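Tubulin-specific chaperone (Trypanosoma brucei, PDB 4B6W) probably binds alpha-tubulin as tubulin-binding cofactor B, a chaperone of which this chain is the ubiquitin-like domain. Local coordinates at residues S1-L7 with P17-L23; M45-L49 with E58-A62; H37-P41 with V80-Q84. All coordinates share one frame; numbering follows the deposited sequence.

Contact 1 (S1-L7 with P17-L23); sequences SVVKVSL and PEKRYGL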
ATOM      1  N   SER A   1     -14.122   8.409  -4.983  1.00 41.96           N
ATOM      2  CA  SER A   1     -12.961   9.369  -5.047  1.00 40.83           C
ATOM      3  C   SER A   1     -11.873   9.223  -3.941  1.00 37.57           C
ATOM      4  O   SER A   1     -10.722   9.605  -4.167  1.00 36.18           O
ATOM      5  CB  SER A   1     -13.489  10.788  -5.060  1.00 44.06           C
ATOM      6  OG  SER A   1     -12.478  11.729  -5.363  1.00 45.09           O
ATOM      7  N   VAL A   2     -12.225   8.685  -2.763  1.00 35.60           N
ATOM      8  CA  VAL A   2     -11.243   8.360  -1.710  1.00 32.17           C
ATOM      9  C   VAL A   2     -11.563   6.981  -1.120  1.00 31.70           C
ATOM     10  O   VAL A   2     -12.729   6.632  -1.009  1.00 33.55           O
ATOM     11  CB  VAL A   2     -11.264   9.407  -0.547  1.00 32.15           C
ATOM     12  CG1 VAL A   2     -10.499   8.892   0.697  1.00 30.21           C
ATOM     13  CG2 VAL A   2     -10.681  10.762  -0.995  1.00 32.02           C
ATOM     14  N   VAL A   3     -10.546   6.218  -0.717  1.00 29.74           N
ATOM     15  CA  VAL A   3     -10.735   4.887  -0.122  1.00 29.72           C
ATOM     16  C   VAL A   3     -10.188   4.769   1.292  1.00 29.01           C
ATOM     17  O   VAL A   3      -9.225   5.431   1.650  1.00 28.39           O
ATOM     18  CB  VAL A   3     -10.085   3.755  -0.980  1.00 29.40           C
ATOM     19  CG1 VAL A   3     -10.943   3.485  -2.233  1.00 30.67           C
ATOM     20  CG2 VAL A   3      -8.626   4.087  -1.348  1.00 27.68           C
ATOM     21  N   LYS A   4     -10.842   3.929   2.083  1.00 29.80           N
ATOM     22  CA  LYS A   4     -10.383   3.528   3.400  1.00 30.14           C
ATOM     23  C   LYS A   4      -9.728   2.159   3.264  1.00 28.73           C
ATOM     24  O   LYS A   4     -10.398   1.204   2.878  1.00 29.59           O
ATOM     25  CB  LYS A   4     -11.573   3.417   4.369  1.00 33.30           C
ATOM     26  CG  LYS A   4     -11.180   3.182   5.826  1.00 34.35           C
ATOM     27  CD  LYS A   4     -12.422   3.075   6.739  1.00 37.72           C
ATOM     28  CE  LYS A   4     -12.977   1.663   6.756  1.00 39.16           C
ATOM     29  NZ  LYS A   4     -13.497   1.285   8.089  1.00 43.00           N
ATOM     30  N   VAL A   5      -8.428   2.060   3.567  1.00 26.31           N
ATOM     31  CA  VAL A   5      -7.712   0.781   3.519  1.00 24.76           C
ATOM     32  C   VAL A   5      -6.939   0.536   4.822  1.00 25.03           C
ATOM     33  O   VAL A   5      -6.811   1.419   5.665  1.00 24.56           O
ATOM     34  CB  VAL A   5      -6.749   0.713   2.287  1.00 22.95           C
ATOM     35  CG1 VAL A   5      -7.530   0.881   1.043  1.00 23.00           C
ATOM     36  CG2 VAL A   5      -5.650   1.801   2.345  1.00 22.06           C
ATOM     37  N   SER A   6      -6.437  -0.681   5.004  1.00 25.30           N
ATOM     38  CA  SER A   6      -5.497  -0.919   6.096  1.00 26.29           C
ATOM     39  C   SER A   6      -4.100  -1.217   5.555  1.00 25.38           C
ATOM     40  O   SER A   6      -3.922  -1.512   4.399  1.00 25.27           O
ATOM     41  CB  SER A   6      -5.988  -2.015   7.057  1.00 27.87           C
ATOM     42  OG  SER A   6      -6.455  -3.135   6.358  1.00 28.56           O
ATOM     43  N   LEU A   7      -3.093  -1.107   6.402  1.00 26.57           N
ATOM     44  CA  LEU A   7      -1.729  -1.347   5.970  1.00 26.55           C
ATOM     45  C   LEU A   7      -1.171  -2.442   6.830  1.00 27.93           C
ATOM     46  O   LEU A   7      -1.328  -2.416   8.071  1.00 28.77           O
ATOM     47  CB  LEU A   7      -0.857  -0.118   6.128  1.00 26.69           C
ATOM     48  CG  LEU A   7      -1.211   1.181   5.432  1.00 26.27           C
ATOM     49  CD1 LEU A   7      -0.223   2.283   5.864  1.00 26.76           C
ATOM     50  CD2 LEU A   7      -1.188   0.987   3.938  1.00 25.68           C
ATOM     51  N   PRO A  17      -4.838   0.167  10.920  1.00 37.92           N
ATOM     52  CA  PRO A  17      -6.179  -0.344  10.606  1.00 39.39           C
ATOM     53  C   PRO A  17      -7.036   0.494   9.684  1.00 40.14           C
ATOM     54  O   PRO A  17      -7.915  -0.074   9.015  1.00 41.41           O
ATOM     55  CB  PRO A  17      -6.849  -0.431  11.969  1.00 41.86           C
ATOM     56  CG  PRO A  17      -5.707  -0.347  12.956  1.00 42.69           C
ATOM     57  CD  PRO A  17      -4.743   0.556  12.327  1.00 40.12           C
ATOM     58  N   GLU A  18      -6.805   1.804   9.638  1.00 39.92           N
ATOM     59  CA  GLU A  18      -7.643   2.697   8.857  1.00 40.74           C
ATOM     60  C   GLU A  18      -6.771   3.723   8.188  1.00 38.70           C
ATOM     61  O   GLU A  18      -6.087   4.463   8.868  1.00 42.21           O
ATOM     62  CB  GLU A  18      -8.579   3.453   9.788  1.00 46.36           C
ATOM     63  CG  GLU A  18     -10.039   3.177   9.624  1.00 51.37           C
ATOM     64  CD  GLU A  18     -10.892   4.379   9.968  1.00 53.81           C
ATOM     65  OE1 GLU A  18     -10.549   5.515   9.551  1.00 55.08           O
ATOM     66  OE2 GLU A  18     -11.928   4.170  10.615  1.00 58.55           O
ATOM     67  N   LYS A  19      -6.797   3.810   6.876  1.00 34.99           N
ATOM     68  CA  LYS A  19      -6.054   4.866   6.184  1.00 33.88           C
ATOM     69  C   LYS A  19      -6.878   5.341   5.028  1.00 31.47           C
ATOM     70  O   LYS A  19      -7.491   4.538   4.345  1.00 30.46           O
ATOM     71  CB  LYS A  19      -4.707   4.365   5.664  1.00 33.33           C
ATOM     72  CG  LYS A  19      -3.695   4.082   6.766  1.00 35.16           C
ATOM     73  CD  LYS A  19      -3.149   5.379   7.409  1.00 37.11           C
ATOM     74  CE  LYS A  19      -2.160   6.102   6.483  1.00 36.33           C
ATOM     75  NZ  LYS A  19      -1.666   7.379   7.086  1.00 38.04           N
ATOM     76  N   ARG A  20      -6.910   6.646   4.818  1.00 30.71           N
ATOM     77  CA  ARG A  20      -7.643   7.202   3.692  1.00 30.28           C
ATOM     78  C   ARG A  20      -6.661   7.762   2.681  1.00 28.16           C
ATOM     79  O   ARG A  20      -5.813   8.589   3.030  1.00 27.72           O
ATOM     80  CB  ARG A  20      -8.575   8.313   4.145  1.00 31.87           C
ATOM     81  CG  ARG A  20      -9.648   7.863   5.101  1.00 33.70           C
ATOM     82  CD  ARG A  20     -10.875   8.800   5.067  1.00 36.53           C
ATOM     83  NE  ARG A  20     -12.017   7.943   4.793  1.00 39.04           N
ATOM     84  CZ  ARG A  20     -12.870   8.049   3.788  1.00 40.54           C
ATOM     85  NH1 ARG A  20     -12.839   9.046   2.930  1.00 41.85           N
ATOM     86  NH2 ARG A  20     -13.817   7.147   3.683  1.00 44.05           N
ATOM     87  N   TYR A  21      -6.798   7.290   1.445  1.00 26.82           N
ATOM     88  CA  TYR A  21      -6.068   7.794   0.265  1.00 25.64           C
ATOM     89  C   TYR A  21      -7.014   8.215  -0.855  1.00 26.49           C
ATOM     90  O   TYR A  21      -8.081   7.623  -1.051  1.00 25.68           O
ATOM     91  CB  TYR A  21      -5.152   6.715  -0.262  1.00 24.12           C
ATOM     92  CG  TYR A  21      -4.063   6.366   0.725  1.00 23.85           C
ATOM     93  CD1 TYR A  21      -3.061   7.297   1.054  1.00 24.24           C
ATOM     94  CD2 TYR A  21      -4.037   5.131   1.349  1.00 22.81           C
ATOM     95  CE1 TYR A  21      -2.045   6.985   1.955  1.00 24.00           C
ATOM     96  CE2 TYR A  21      -3.027   4.815   2.250  1.00 22.89           C
ATOM     97  CZ  TYR A  21      -2.038   5.731   2.557  1.00 23.55           C
ATOM     98  OH  TYR A  21      -1.043   5.389   3.470  1.00 23.63           O
ATOM     99  N   GLY A  22      -6.601   9.234  -1.592  1.00 26.75           N
ATOM    100  CA  GLY A  22      -7.255   9.559  -2.863  1.00 28.02           C
ATOM    101  C   GLY A  22      -6.900   8.507  -3.902  1.00 27.45           C
ATOM    102  O   GLY A  22      -5.772   8.091  -4.001  1.00 27.55           O
ATOM    103  N   LEU A  23      -7.866   8.061  -4.682  1.00 28.45           N
ATOM    104  CA  LEU A  23      -7.580   7.143  -5.796  1.00 28.24           C
ATOM    105  C   LEU A  23      -6.748   7.830  -6.875  1.00 28.71           C
ATOM    106  O   LEU A  23      -6.076   7.187  -7.634  1.00 28.20           O
ATOM    107  CB  LEU A  23      -8.891   6.636  -6.402  1.00 29.71           C
ATOM    108  CG  LEU A  23      -9.767   5.740  -5.526  1.00 29.32           C
ATOM    109  CD1 LEU A  23     -11.103   5.412  -6.257  1.00 31.21           C
ATOM    110  CD2 LEU A  23      -9.011   4.491  -5.190  1.00 28.09           C
TER
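With CG2 of Val5 set between its backbone N and carbonyl carbon (chi1 -59°), and the ring of Tyr21 anti to its carbonyl carbon (chi1 -65°), the methyl meets the ring at its edge, Val5 CG2 3.8 Å from Tyr21 CD2. Val3 rotates in the same sense and sends CG1 across the end of Leu23, 3.7 Å from its CD2. Leu7 completes this buried side, resting on the aliphatic stem of Lys19, whose amine bonds His37 and Asn33; Asn33 also takes the Tyr21 hydroxyl. Strands 2-9 and 15-22 form the N-terminal hairpin of the ubiquitin-like beta-grasp fold, and its inner face lies against helix 27-35. Backbone bonds run both ways between Val3 and Tyr21, with Val3 N 2.9 Å from Tyr21 O, and Val5 N donates to Lys19 O at 2.8 Å. The return bond from Lys19 N to Val5 O is weak, bent to 129°. On the other face, Val2 CG1 approaches the Arg20 guanidinium obliquely, 3.2 Å from NH1, while the Lys4 chain passes at a slant over that of Glu18, its CD 3.7 Å from Glu18 CG. Lys4 NZ and Glu18 OE2, 4.1 Å apart, stop short of a salt bridge.

Contact 2 (M45-L49 with E58-A62); sequences MQLQL and EKNMA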
HETATM    1  N   MSE A  45      10.334  -0.534  -1.065  1.00 40.14           N
HETATM    2  CA  MSE A  45       8.968  -1.007  -0.881  1.00 37.60           C
HETATM    3  C   MSE A  45       8.365  -1.406  -2.204  1.00 35.37           C
HETATM    4  O   MSE A  45       8.464  -0.671  -3.204  1.00 35.13           O
HETATM    5  CB  MSE A  45       8.057   0.076  -0.361  1.00 38.38           C
HETATM    6  CG  MSE A  45       8.330   0.652   0.977  1.00 42.46           C
HETATM    7 SE   MSE A  45       6.853   1.985   1.312  1.00 50.63          SE
HETATM    8  CE  MSE A  45       7.488   2.718   3.048  1.00 46.05           C
ATOM      9  N   GLN A  46       7.698  -2.555  -2.177  1.00 32.70           N
ATOM     10  CA  GLN A  46       6.665  -2.877  -3.141  1.00 30.93           C
ATOM     11  C   GLN A  46       5.348  -2.872  -2.399  1.00 28.39           C
ATOM     12  O   GLN A  46       5.289  -3.311  -1.265  1.00 27.66           O
ATOM     13  CB  GLN A  46       6.918  -4.247  -3.748  1.00 31.41           C
ATOM     14  CG  GLN A  46       8.124  -4.261  -4.639  1.00 33.44           C
ATOM     15  CD  GLN A  46       8.345  -5.572  -5.383  1.00 34.57           C
ATOM     16  OE1 GLN A  46       9.354  -5.708  -6.068  1.00 37.61           O
ATOM     17  NE2 GLN A  46       7.439  -6.537  -5.240  1.00 32.45           N
ATOM     18  N   LEU A  47       4.306  -2.335  -3.039  1.00 27.37           N
ATOM     19  CA  LEU A  47       2.922  -2.351  -2.524  1.00 25.14           C
ATOM     20  C   LEU A  47       2.072  -3.433  -3.239  1.00 24.93           C
ATOM     21  O   LEU A  47       1.891  -3.402  -4.450  1.00 26.02           O
ATOM     22  CB  LEU A  47       2.272  -0.957  -2.646  1.00 24.22           C
ATOM     23  CG  LEU A  47       2.891   0.260  -1.876  1.00 24.29           C
ATOM     24  CD1 LEU A  47       2.010   1.511  -2.046  1.00 22.78           C
ATOM     25  CD2 LEU A  47       3.195   0.017  -0.365  1.00 22.69           C
ATOM     26  N   GLN A  48       1.601  -4.406  -2.456  1.00 24.25           N
ATOM     27  CA  GLN A  48       0.699  -5.466  -2.890  1.00 23.98           C
ATOM     28  C   GLN A  48      -0.743  -5.049  -2.520  1.00 23.02           C
ATOM     29  O   GLN A  48      -0.998  -4.718  -1.371  1.00 22.41           O
ATOM     30  CB  GLN A  48       1.075  -6.769  -2.141  1.00 24.19           C
ATOM     31  CG  GLN A  48       0.212  -7.985  -2.487  1.00 24.48           C
ATOM     32  CD  GLN A  48       0.519  -9.185  -1.634  1.00 25.07           C
ATOM     33  OE1 GLN A  48       1.384  -9.149  -0.760  1.00 25.20           O
ATOM     34  NE2 GLN A  48      -0.210 -10.266  -1.869  1.00 26.05           N
ATOM     35  N   LEU A  49      -1.673  -5.065  -3.465  1.00 22.91           N
ATOM     36  CA  LEU A  49      -3.057  -4.683  -3.181  1.00 22.40           C
ATOM     37  C   LEU A  49      -3.811  -5.991  -3.027  1.00 23.46           C
ATOM     38  O   LEU A  49      -3.795  -6.844  -3.926  1.00 23.84           O
ATOM     39  CB  LEU A  49      -3.673  -3.814  -4.298  1.00 22.72           C
ATOM     40  CG  LEU A  49      -5.079  -3.229  -4.021  1.00 22.54           C
ATOM     41  CD1 LEU A  49      -5.067  -2.289  -2.818  1.00 20.99           C
ATOM     42  CD2 LEU A  49      -5.722  -2.569  -5.272  1.00 23.23           C
ATOM     43  N   GLU A  58      -2.985  -7.005  -7.187  1.00 29.55           N
ATOM     44  CA  GLU A  58      -1.726  -6.601  -7.809  1.00 30.61           C
ATOM     45  C   GLU A  58      -0.636  -6.893  -6.812  1.00 29.98           C
ATOM     46  O   GLU A  58      -0.697  -6.457  -5.652  1.00 27.39           O
ATOM     47  CB  GLU A  58      -1.727  -5.105  -8.147  1.00 31.00           C
ATOM     48  CG  GLU A  58      -0.404  -4.573  -8.722  1.00 32.44           C
ATOM     49  CD  GLU A  58       0.166  -5.399  -9.895  1.00 35.43           C
ATOM     50  OE1 GLU A  58      -0.548  -5.683 -10.898  1.00 36.87           O
ATOM     51  OE2 GLU A  58       1.356  -5.771  -9.807  1.00 36.82           O
ATOM     52  N   LYS A  59       0.356  -7.644  -7.251  1.00 31.66           N
ATOM     53  CA  LYS A  59       1.452  -7.979  -6.360  1.00 32.32           C
ATOM     54  C   LYS A  59       2.475  -6.838  -6.136  1.00 32.00           C
ATOM     55  O   LYS A  59       3.210  -6.842  -5.153  1.00 31.29           O
ATOM     56  CB  LYS A  59       2.116  -9.275  -6.831  1.00 34.55           C
ATOM     57  CG  LYS A  59       2.673  -9.286  -8.243  1.00 37.30           C
ATOM     58  CD  LYS A  59       2.918 -10.719  -8.688  1.00 39.33           C
ATOM     59  CE  LYS A  59       3.859 -10.754  -9.883  1.00 42.99           C
ATOM     60  NZ  LYS A  59       3.254  -9.987 -11.000  1.00 44.81           N
ATOM     61  N   ASN A  60       2.526  -5.870  -7.045  1.00 32.65           N
ATOM     62  CA  ASN A  60       3.547  -4.805  -6.986  1.00 33.31           C
ATOM     63  C   ASN A  60       3.157  -3.548  -7.777  1.00 34.08           C
ATOM     64  O   ASN A  60       3.560  -3.393  -8.920  1.00 36.95           O
ATOM     65  CB  ASN A  60       4.866  -5.359  -7.531  1.00 34.60           C
ATOM     66  CG  ASN A  60       5.984  -4.326  -7.561  1.00 35.35           C
ATOM     67  OD1 ASN A  60       6.936  -4.455  -8.353  1.00 36.85           O
ATOM     68  ND2 ASN A  60       5.873  -3.297  -6.721  1.00 32.78           N
HETATM   69  N   MSE A  61       2.395  -2.649  -7.174  1.00 33.13           N
HETATM   70  CA  MSE A  61       1.878  -1.495  -7.923  1.00 34.03           C
HETATM   71  C   MSE A  61       2.994  -0.526  -8.333  1.00 33.97           C
HETATM   72  O   MSE A  61       3.895  -0.218  -7.551  1.00 33.16           O
HETATM   73  CB  MSE A  61       0.800  -0.772  -7.121  1.00 35.06           C
HETATM   74  CG  MSE A  61      -0.397  -1.659  -6.782  1.00 36.87           C
HETATM   75 SE   MSE A  61      -1.832  -0.743  -5.773  1.00 48.99          SE
HETATM   76  CE  MSE A  61      -1.027  -0.772  -3.956  1.00 34.95           C
ATOM     77  N   ALA A  62       2.901  -0.048  -9.565  1.00 34.11           N
ATOM     78  CA  ALA A  62       3.931   0.771 -10.183  1.00 35.91           C
ATOM     79  C   ALA A  62       3.869   2.175  -9.604  1.00 35.05           C
ATOM     80  O   ALA A  62       2.789   2.771  -9.537  1.00 34.20           O
ATOM     81  CB  ALA A  62       3.744   0.798 -11.752  1.00 37.61           C
TER
HETATM   82  O   HOH W   1       5.391  -7.624  -4.111  1.00 23.90           O
HETATM   83  O   HOH W   2       5.243  -1.237  -5.617  1.00 23.68           O
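This is a strand-to-loop contact at the margin of the sheet: strand 45-50 first pairs with the end of strand 56-58, then holds the chain as it peels away through residues 59-62. Leu49 and Glu58 make an antiparallel hydrogen-bonded pair, tight in one direction (Leu49 N to Glu58 O, 2.8 Å) and weak in the other. Continued regularly, that register would bring Asn60 N to Leu47 O; instead Met61 N takes the carbonyl, in its plane and at 2.9 Å. Asn60 N donates to the side chain two residues before it, Glu58 OE2, at 3.0 Å. Water makes up part of the lost pairing, since one molecule accepts from Leu47 N and donates to Met61 O.

Next to the strand, the side-chain amides of Gln46 and Asn60 stack with their planes 11° apart, Gln46 CD lying 3.4 Å from Asn60 CG. The extended Gln46 chain carries its amide over the Asn60 group, while a second water joins Gln46 NE2, weakly, to Lys59 O. On the inner side, selenomethionine Met61 bends at its last torsion (chi3 -79°), which turns CE in toward the strand, 3.6 Å from Leu47 CB, with the selenium 3.9 Å from Leu49 CB. Ile27 of helix 27-35 and Tyr70 also touch this side chain. Gln48, beside the backbone of Glu58 and Lys59, bonds Thr56 through NE2. Such a short outermost strand, giving way to a long loop beside the third strand, belongs to the ubiquitin-like beta-grasp fold.

Contact 3 (H37-P41 with V80-Q84); sequences HFATP and VVDLQ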
ATOM      1  N   HIS A  37       4.580   5.315   8.973  1.00 34.52           N
ATOM      2  CA  HIS A  37       4.194   4.201   9.843  1.00 35.36           C
ATOM      3  C   HIS A  37       5.240   3.088   9.955  1.00 36.07           C
ATOM      4  O   HIS A  37       5.484   2.601  11.035  1.00 38.19           O
ATOM      5  CB  HIS A  37       2.867   3.583   9.362  1.00 33.39           C
ATOM      6  CG  HIS A  37       1.730   4.560   9.307  1.00 33.01           C
ATOM      7  ND1 HIS A  37       1.108   5.044  10.437  1.00 34.80           N
ATOM      8  CD2 HIS A  37       1.124   5.160   8.256  1.00 31.97           C
ATOM      9  CE1 HIS A  37       0.152   5.883  10.079  1.00 34.37           C
ATOM     10  NE2 HIS A  37       0.137   5.968   8.760  1.00 32.27           N
ATOM     11  N   PHE A  38       5.831   2.672   8.845  1.00 35.64           N
ATOM     12  CA  PHE A  38       6.731   1.518   8.872  1.00 37.97           C
ATOM     13  C   PHE A  38       8.227   1.842   8.735  1.00 40.97           C
ATOM     14  O   PHE A  38       9.071   1.141   9.338  1.00 44.15           O
ATOM     15  CB  PHE A  38       6.275   0.459   7.870  1.00 36.94           C
ATOM     16  CG  PHE A  38       4.878  -0.054   8.143  1.00 35.77           C
ATOM     17  CD1 PHE A  38       4.440  -0.314   9.439  1.00 38.36           C
ATOM     18  CD2 PHE A  38       4.006  -0.271   7.128  1.00 34.17           C
ATOM     19  CE1 PHE A  38       3.117  -0.777   9.683  1.00 37.43           C
ATOM     20  CE2 PHE A  38       2.718  -0.743   7.388  1.00 34.10           C
ATOM     21  CZ  PHE A  38       2.294  -0.993   8.676  1.00 34.79           C
ATOM     22  N   ALA A  39       8.558   2.898   8.001  1.00 40.96           N
ATOM     23  CA  ALA A  39       9.929   3.429   7.991  1.00 44.48           C
ATOM     24  C   ALA A  39      10.902   2.550   7.209  1.00 45.28           C
ATOM     25  O   ALA A  39      12.081   2.555   7.501  1.00 48.04           O
ATOM     26  CB  ALA A  39      10.462   3.681   9.444  1.00 46.34           C
ATOM     27  N   THR A  40      10.377   1.783   6.246  1.00 44.76           N
ATOM     28  CA  THR A  40      11.163   1.220   5.141  1.00 44.89           C
ATOM     29  C   THR A  40      11.359   2.377   4.184  1.00 44.00           C
ATOM     30  O   THR A  40      10.378   3.049   3.870  1.00 42.17           O
ATOM     31  CB  THR A  40      10.377   0.116   4.343  1.00 43.25           C
ATOM     32  OG1 THR A  40       9.951  -0.924   5.226  1.00 43.38           O
ATOM     33  CG2 THR A  40      11.259  -0.509   3.232  1.00 44.67           C
ATOM     34  N   PRO A  41      12.598   2.617   3.706  1.00 45.46           N
ATOM     35  CA  PRO A  41      12.696   3.589   2.613  1.00 45.36           C
ATOM     36  C   PRO A  41      11.803   3.180   1.428  1.00 42.19           C
ATOM     37  O   PRO A  41      11.768   2.021   1.068  1.00 40.76           O
ATOM     38  CB  PRO A  41      14.173   3.549   2.210  1.00 48.74           C
ATOM     39  CG  PRO A  41      14.882   2.911   3.347  1.00 50.98           C
ATOM     40  CD  PRO A  41      13.898   1.997   4.019  1.00 48.31           C
ATOM     41  N   VAL A  80       2.783  -3.999   2.569  1.00 26.65           N
ATOM     42  CA  VAL A  80       4.095  -3.450   2.240  1.00 27.32           C
ATOM     43  C   VAL A  80       5.189  -4.541   2.281  1.00 28.21           C
ATOM     44  O   VAL A  80       5.498  -5.077   3.347  1.00 28.93           O
ATOM     45  CB  VAL A  80       4.439  -2.272   3.201  1.00 27.94           C
ATOM     46  CG1 VAL A  80       5.784  -1.668   2.869  1.00 28.68           C
ATOM     47  CG2 VAL A  80       3.322  -1.223   3.154  1.00 27.40           C
ATOM     48  N   VAL A  81       5.763  -4.866   1.122  1.00 27.85           N
ATOM     49  CA  VAL A  81       6.824  -5.836   1.068  1.00 29.69           C
ATOM     50  C   VAL A  81       8.159  -5.100   1.185  1.00 31.59           C
ATOM     51  O   VAL A  81       8.439  -4.186   0.434  1.00 31.50           O
ATOM     52  CB  VAL A  81       6.763  -6.707  -0.206  1.00 30.25           C
ATOM     53  CG1 VAL A  81       7.782  -7.847  -0.096  1.00 31.70           C
ATOM     54  CG2 VAL A  81       5.363  -7.253  -0.412  1.00 28.26           C
ATOM     55  N   ASP A  82       8.951  -5.496   2.171  1.00 33.88           N
ATOM     56  CA  ASP A  82      10.174  -4.818   2.546  1.00 37.34           C
ATOM     57  C   ASP A  82      11.350  -5.507   1.860  1.00 40.66           C
ATOM     58  O   ASP A  82      11.638  -6.681   2.145  1.00 41.82           O
ATOM     59  CB  ASP A  82      10.354  -4.858   4.067  1.00 39.10           C
ATOM     60  CG  ASP A  82      11.492  -3.953   4.561  1.00 42.64           C
ATOM     61  OD1 ASP A  82      12.595  -4.041   4.015  1.00 45.22           O
ATOM     62  OD2 ASP A  82      11.288  -3.141   5.496  1.00 44.61           O
ATOM     63  N   LEU A  83      12.022  -4.772   0.975  1.00 43.05           N
ATOM     64  CA  LEU A  83      13.183  -5.276   0.225  1.00 48.04           C
ATOM     65  C   LEU A  83      14.551  -4.721   0.696  1.00 52.75           C
ATOM     66  O   LEU A  83      15.572  -4.970   0.038  1.00 55.21           O
ATOM     67  CB  LEU A  83      13.019  -4.942  -1.266  1.00 48.45           C
ATOM     68  CG  LEU A  83      11.979  -5.709  -2.091  1.00 46.89           C
ATOM     69  CD1 LEU A  83      10.588  -5.433  -1.624  1.00 43.70           C
ATOM     70  CD2 LEU A  83      12.125  -5.340  -3.582  1.00 48.92           C
ATOM     71  N   GLN A  84      14.597  -3.990   1.814  1.00 55.28           N
ATOM     72  CA  GLN A  84      15.827  -3.266   2.153  1.00 62.89           C
ATOM     73  C   GLN A  84      16.906  -4.246   2.599  1.00 69.03           C
ATOM     74  O   GLN A  84      16.623  -5.172   3.350  1.00 66.70           O
ATOM     75  CB  GLN A  84      15.602  -2.115   3.160  1.00 61.65           C
ATOM     76  CG  GLN A  84      15.322  -2.484   4.610  1.00 61.33           C
ATOM     77  CD  GLN A  84      15.018  -1.251   5.481  1.00 60.52           C
ATOM     78  OE1 GLN A  84      15.907  -0.455   5.783  1.00 62.20           O
ATOM     79  NE2 GLN A  84      13.761  -1.110   5.900  1.00 57.83           N
TER
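Unusually, the hydroxyl of Thr40 reaches Asp82 from above its carboxylate and not within its plane: Thr40 OG1 donates to Asp82 OD2 over a short 2.6 Å, 53° out of that plane. In the beta-grasp fold of this ubiquitin-like domain the bond ties the loop that follows helix 27-35 to the end of strand 77-82, where an Asx turn takes the chain out of the sheet. In that turn Asp82 OD1 accepts from Gln84 N at 3.0 Å, met nearly along the C-O bond.

The second carboxylate oxygen is shared. Besides the hydroxyl it takes the side-chain amide of Gln84, whose NE2 lies 3.2 Å from Asp82 OD2, on the syn lone pair of that oxygen, with the oxygen close to the plane of the amide. Two grips of different direction thus fix the rotation of the carboxylate. Asp82 has CG opposite its backbone N (chi1 -170°), a turn that carries the group to the loop. His9 adds a further hydrogen bond to Thr40 OG1 and a weak one to Asp82 OD2, so the buried hydroxyl has partners from two strands. The donors gathered on the carboxylate would probably stabilise its charged form.

Beside this polar cluster the contact turns apolar. Phe38 presents its ring edge to Val80, with CD2 4.1 Å from CG2; His37 CB lies over one ring face and His9 stacks on the ring as well. Val80 also touches Met45 and Leu47, linking this corner to strand 45-50. At the outer end Gln84 returns across the loop, its chain extended beyond CG, and the Gln84 side chain crosses that of Pro41 at about a right angle, with Gln84 OE1 3.6 Å from Pro41 CD.

The three contacts show how a small ubiquitin-like domain closes on itself around one mixed sheet. Contact 1 comes first along the chain; contact 2 follows it and falls between the two segments of contact 3. The closest centres, those of contacts 2 and 3, are about 12 Å apart. Contacts 1 and 2, with centres about 15 Å apart, do not touch. Contact 3 borders both others: its loop 37-41 meets Lys19 and Leu7 through His37 and Phe38, while strand 77-82, between strands 2-9 and 45-50, bonds Gln46 through Val81. Hairpin, outer edge and C-terminal exit are thereby joined within one domain, with helix 27-35 packed against the sheet.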